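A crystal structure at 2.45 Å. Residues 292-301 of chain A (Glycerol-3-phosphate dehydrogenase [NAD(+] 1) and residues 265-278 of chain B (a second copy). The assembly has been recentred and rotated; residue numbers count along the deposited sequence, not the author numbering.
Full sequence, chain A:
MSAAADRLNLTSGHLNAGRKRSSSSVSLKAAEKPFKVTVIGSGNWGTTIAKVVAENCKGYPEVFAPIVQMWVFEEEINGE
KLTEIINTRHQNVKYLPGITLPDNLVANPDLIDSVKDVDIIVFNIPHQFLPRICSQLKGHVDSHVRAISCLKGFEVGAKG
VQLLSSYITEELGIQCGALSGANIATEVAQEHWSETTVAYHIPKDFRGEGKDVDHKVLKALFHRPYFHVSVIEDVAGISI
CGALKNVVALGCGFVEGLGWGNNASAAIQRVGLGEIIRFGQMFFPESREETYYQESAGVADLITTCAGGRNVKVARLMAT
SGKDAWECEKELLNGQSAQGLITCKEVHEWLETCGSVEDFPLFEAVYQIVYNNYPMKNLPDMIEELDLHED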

# COMPACT_ATOMS: atom_id res chain seq x y z
N TYR A 292 -4.17 -0.98 -10.58
CA TYR A 292 -4.46 -0.72 -9.18
C TYR A 292 -3.28 -0.95 -8.22
O TYR A 292 -3.11 -0.16 -7.29
CB TYR A 292 -5.70 -1.51 -8.74
CG TYR A 292 -6.91 -1.21 -9.60
CD1 TYR A 292 -7.74 -0.13 -9.32
CD2 TYR A 292 -7.22 -2.00 -10.70
CE1 TYR A 292 -8.83 0.17 -10.12
CE2 TYR A 292 -8.32 -1.72 -11.51
CZ TYR A 292 -9.12 -0.63 -11.22
OH TYR A 292 -10.21 -0.34 -12.00
N TYR A 293 -2.47 -1.99 -8.44
CA TYR A 293 -1.32 -2.27 -7.57
C TYR A 293 0.05 -1.87 -8.13
O TYR A 293 0.99 -1.78 -7.36
CB TYR A 293 -1.35 -3.72 -7.06
CG TYR A 293 -1.11 -4.77 -8.13
CD1 TYR A 293 -2.17 -5.33 -8.83
CD2 TYR A 293 0.17 -5.25 -8.39
CE1 TYR A 293 -1.96 -6.32 -9.80
CE2 TYR A 293 0.40 -6.23 -9.37
CZ TYR A 293 -0.67 -6.76 -10.06
OH TYR A 293 -0.46 -7.73 -11.01
N GLN A 294 0.16 -1.63 -9.45
CA GLN A 294 1.43 -1.25 -10.09
C GLN A 294 1.61 0.25 -10.26
O GLN A 294 2.75 0.70 -10.39
CB GLN A 294 1.57 -1.89 -11.48
CG GLN A 294 1.66 -3.41 -11.50
CD GLN A 294 1.93 -3.98 -12.88
OE1 GLN A 294 2.36 -5.13 -13.00
NE2 GLN A 294 1.66 -3.23 -13.94
N GLU A 295 0.51 1.02 -10.33
CA GLU A 295 0.57 2.45 -10.64
C GLU A 295 0.37 3.42 -9.48
O GLU A 295 -0.28 3.08 -8.48
CB GLU A 295 -0.35 2.80 -11.84
CG GLU A 295 -0.16 1.92 -13.07
CD GLU A 295 1.21 1.88 -13.72
OE1 GLU A 295 1.96 2.87 -13.60
OE2 GLU A 295 1.53 0.87 -14.38
N SER A 296 0.93 4.64 -9.64
CA SER A 296 0.83 5.74 -8.69
C SER A 296 -0.63 6.08 -8.39
O SER A 296 -0.99 6.29 -7.24
CB SER A 296 1.57 6.97 -9.21
OG SER A 296 1.57 8.01 -8.25
N ALA A 297 -1.46 6.09 -9.45
CA ALA A 297 -2.89 6.36 -9.39
C ALA A 297 -3.63 5.38 -8.48
O ALA A 297 -4.59 5.77 -7.83
CB ALA A 297 -3.47 6.30 -10.78
N GLY A 298 -3.13 4.14 -8.42
CA GLY A 298 -3.69 3.07 -7.60
C GLY A 298 -3.19 3.07 -6.18
O GLY A 298 -3.48 4.00 -5.42
N VAL A 299 -2.42 2.03 -5.82
CA VAL A 299 -1.84 1.77 -4.50
C VAL A 299 -1.16 2.99 -3.82
O VAL A 299 -1.45 3.27 -2.64
CB VAL A 299 -0.97 0.48 -4.49
CG1 VAL A 299 0.35 0.66 -5.26
CG2 VAL A 299 -0.70 -0.02 -3.07
N ALA A 300 -0.29 3.71 -4.55
CA ALA A 300 0.44 4.87 -4.00
C ALA A 300 -0.53 5.99 -3.58
O ALA A 300 -0.39 6.54 -2.48
CB ALA A 300 1.47 5.38 -5.00
N ASP A 301 -1.54 6.28 -4.43
CA ASP A 301 -2.51 7.31 -4.10
C ASP A 301 -3.36 6.93 -2.89
O ASP A 301 -3.67 7.78 -2.06
CB ASP A 301 -3.36 7.71 -5.30
CG ASP A 301 -3.83 9.15 -5.24
OD1 ASP A 301 -3.41 9.87 -4.32
OD2 ASP A 301 -4.63 9.55 -6.10
N SER B 265 7.11 9.00 -0.06
CA SER B 265 7.11 7.74 0.70
C SER B 265 6.23 6.70 0.00
O SER B 265 6.68 5.58 -0.23
CB SER B 265 6.62 7.99 2.13
OG SER B 265 6.72 6.81 2.91
N ALA B 266 5.00 7.09 -0.39
CA ALA B 266 4.03 6.25 -1.10
C ALA B 266 4.61 5.74 -2.44
O ALA B 266 4.37 4.60 -2.80
CB ALA B 266 2.75 7.03 -1.34
N ALA B 267 5.41 6.59 -3.13
CA ALA B 267 6.11 6.25 -4.38
C ALA B 267 7.13 5.13 -4.16
O ALA B 267 7.16 4.21 -4.96
CB ALA B 267 6.80 7.49 -4.95
N ILE B 268 7.93 5.18 -3.04
CA ILE B 268 8.90 4.13 -2.69
C ILE B 268 8.19 2.84 -2.34
O ILE B 268 8.68 1.77 -2.72
CB ILE B 268 9.98 4.59 -1.64
CG1 ILE B 268 11.04 5.45 -2.33
CG2 ILE B 268 10.70 3.40 -0.95
CD1 ILE B 268 10.92 6.75 -2.06
N GLN B 269 7.04 2.93 -1.66
CA GLN B 269 6.21 1.76 -1.34
C GLN B 269 5.69 1.09 -2.61
O GLN B 269 5.71 -0.13 -2.70
CB GLN B 269 5.06 2.15 -0.41
CG GLN B 269 5.54 2.36 1.02
CD GLN B 269 4.49 2.95 1.93
OE1 GLN B 269 4.57 4.12 2.34
NE2 GLN B 269 3.53 2.15 2.31
N ARG B 270 5.30 1.89 -3.61
CA ARG B 270 4.82 1.39 -4.90
C ARG B 270 5.94 0.70 -5.66
O ARG B 270 5.75 -0.41 -6.16
CB ARG B 270 4.22 2.54 -5.73
CG ARG B 270 3.65 2.08 -7.07
CD ARG B 270 3.56 3.21 -8.05
NE ARG B 270 4.86 3.72 -8.50
CZ ARG B 270 5.55 3.23 -9.52
NH1 ARG B 270 5.10 2.17 -10.19
NH2 ARG B 270 6.71 3.77 -9.88
N VAL B 271 7.11 1.36 -5.72
CA VAL B 271 8.30 0.82 -6.39
C VAL B 271 8.76 -0.46 -5.66
O VAL B 271 9.03 -1.47 -6.31
CB VAL B 271 9.42 1.90 -6.55
CG1 VAL B 271 10.76 1.28 -6.97
CG2 VAL B 271 8.99 2.99 -7.53
N GLY B 272 8.78 -0.40 -4.33
CA GLY B 272 9.14 -1.50 -3.44
C GLY B 272 8.26 -2.71 -3.62
O GLY B 272 8.77 -3.80 -3.81
N LEU B 273 6.92 -2.51 -3.62
CA LEU B 273 5.95 -3.59 -3.88
C LEU B 273 6.25 -4.29 -5.21
O LEU B 273 6.27 -5.51 -5.26
CB LEU B 273 4.48 -3.09 -3.84
CG LEU B 273 3.38 -4.19 -3.95
CD1 LEU B 273 3.42 -5.17 -2.75
CD2 LEU B 273 2.02 -3.57 -4.12
N GLY B 274 6.53 -3.51 -6.26
CA GLY B 274 6.88 -4.01 -7.58
C GLY B 274 8.13 -4.87 -7.55
O GLY B 274 8.18 -5.93 -8.19
N GLU B 275 9.14 -4.45 -6.75
CA GLU B 275 10.40 -5.17 -6.60
C GLU B 275 10.26 -6.47 -5.80
O GLU B 275 10.94 -7.44 -6.11
CB GLU B 275 11.52 -4.26 -6.09
CG GLU B 275 12.06 -3.38 -7.20
CD GLU B 275 13.29 -2.56 -6.91
OE1 GLU B 275 13.48 -1.54 -7.62
OE2 GLU B 275 14.06 -2.93 -5.99
N ILE B 276 9.34 -6.50 -4.82
CA ILE B 276 9.01 -7.67 -4.02
C ILE B 276 8.32 -8.72 -4.92
O ILE B 276 8.69 -9.90 -4.88
CB ILE B 276 8.15 -7.29 -2.77
CG1 ILE B 276 8.97 -6.38 -1.80
CG2 ILE B 276 7.65 -8.56 -2.04
CD1 ILE B 276 8.18 -5.74 -0.60
N ILE B 277 7.37 -8.28 -5.77
CA ILE B 277 6.68 -9.16 -6.73
C ILE B 277 7.69 -9.77 -7.70
O ILE B 277 7.71 -10.99 -7.87
CB ILE B 277 5.54 -8.40 -7.48
CG1 ILE B 277 4.42 -7.98 -6.50
CG2 ILE B 277 4.97 -9.24 -8.63
CD1 ILE B 277 3.56 -6.80 -6.94
N ARG B 278 8.55 -8.92 -8.30
CA ARG B 278 9.59 -9.28 -9.26
C ARG B 278 10.57 -10.29 -8.66
O ARG B 278 10.91 -11.25 -9.33
CB ARG B 278 10.32 -8.01 -9.74
CG ARG B 278 11.30 -8.23 -10.90
CD ARG B 278 11.96 -6.93 -11.34
NE ARG B 278 10.97 -5.92 -11.73
CZ ARG B 278 11.03 -4.63 -11.41
NH1 ARG B 278 12.06 -4.16 -10.70
NH2 ARG B 278 10.07 -3.80 -11.80
O HOH W 1 3.95 -1.99 -7.73

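One unbroken helix of chain B, residues 265-278, lies against a broken segment of chain A, where a helix ends after Q294(A) and a second helix, running on past D301(A), follows. That second helix crosses the chain B helix at 107°, with axes 8.6 Å apart at closest approach. The face chain B presents, A266(B), R270(B), L273(B) and I277(B), recurs every three or four residues, as helical periodicity demands.

R270(B) covers the most surface and organizes the middle. Its CA-to-CB bond points toward chain A, and chi1 and chi2 are both t, so the aliphatic part extends across the partner before chi3 turns to p. CG of R270(B) lies 4.0 Å from CG1 of V299(A), and CD packs 3.4 Å from N of S296(A). At the tip, NH1 of R270(B) donates a hydrogen bond to O of Q294(A), 2.8 Å away and near the guanidinium plane. The break in chain A helps here: a carbonyl at the end of a helix is free to accept from a side chain. NE and NH2 are satisfied elsewhere in the structure.

A300(A) lies at the close approach of the backbones. Its CA and that of A266(B) are 4.8 Å apart, a spacing that small side chains permit. CB of A300(A) and CB of A266(B) meet at 4.2 Å, CB of A266(B) sits 3.4 Å from O of A300(A), and CB of A300(A) also touches CB of R270(B) at 4.0 Å.

Y293(A) closes the other end by apolar packing. Its CD2 lies 4.0 Å from CD1 of I277(B), and its CB lies 4.5 Å from CD2 of L273(B). That same methyl, CD2 of L273(B), rests 3.8 Å from the carbonyl O of Y293(A). A water donates to this O of Y293(A) at 3.0 Å and to O of R270(B) at 2.9 Å, bridging two backbone carbonyls that could not bond each other directly.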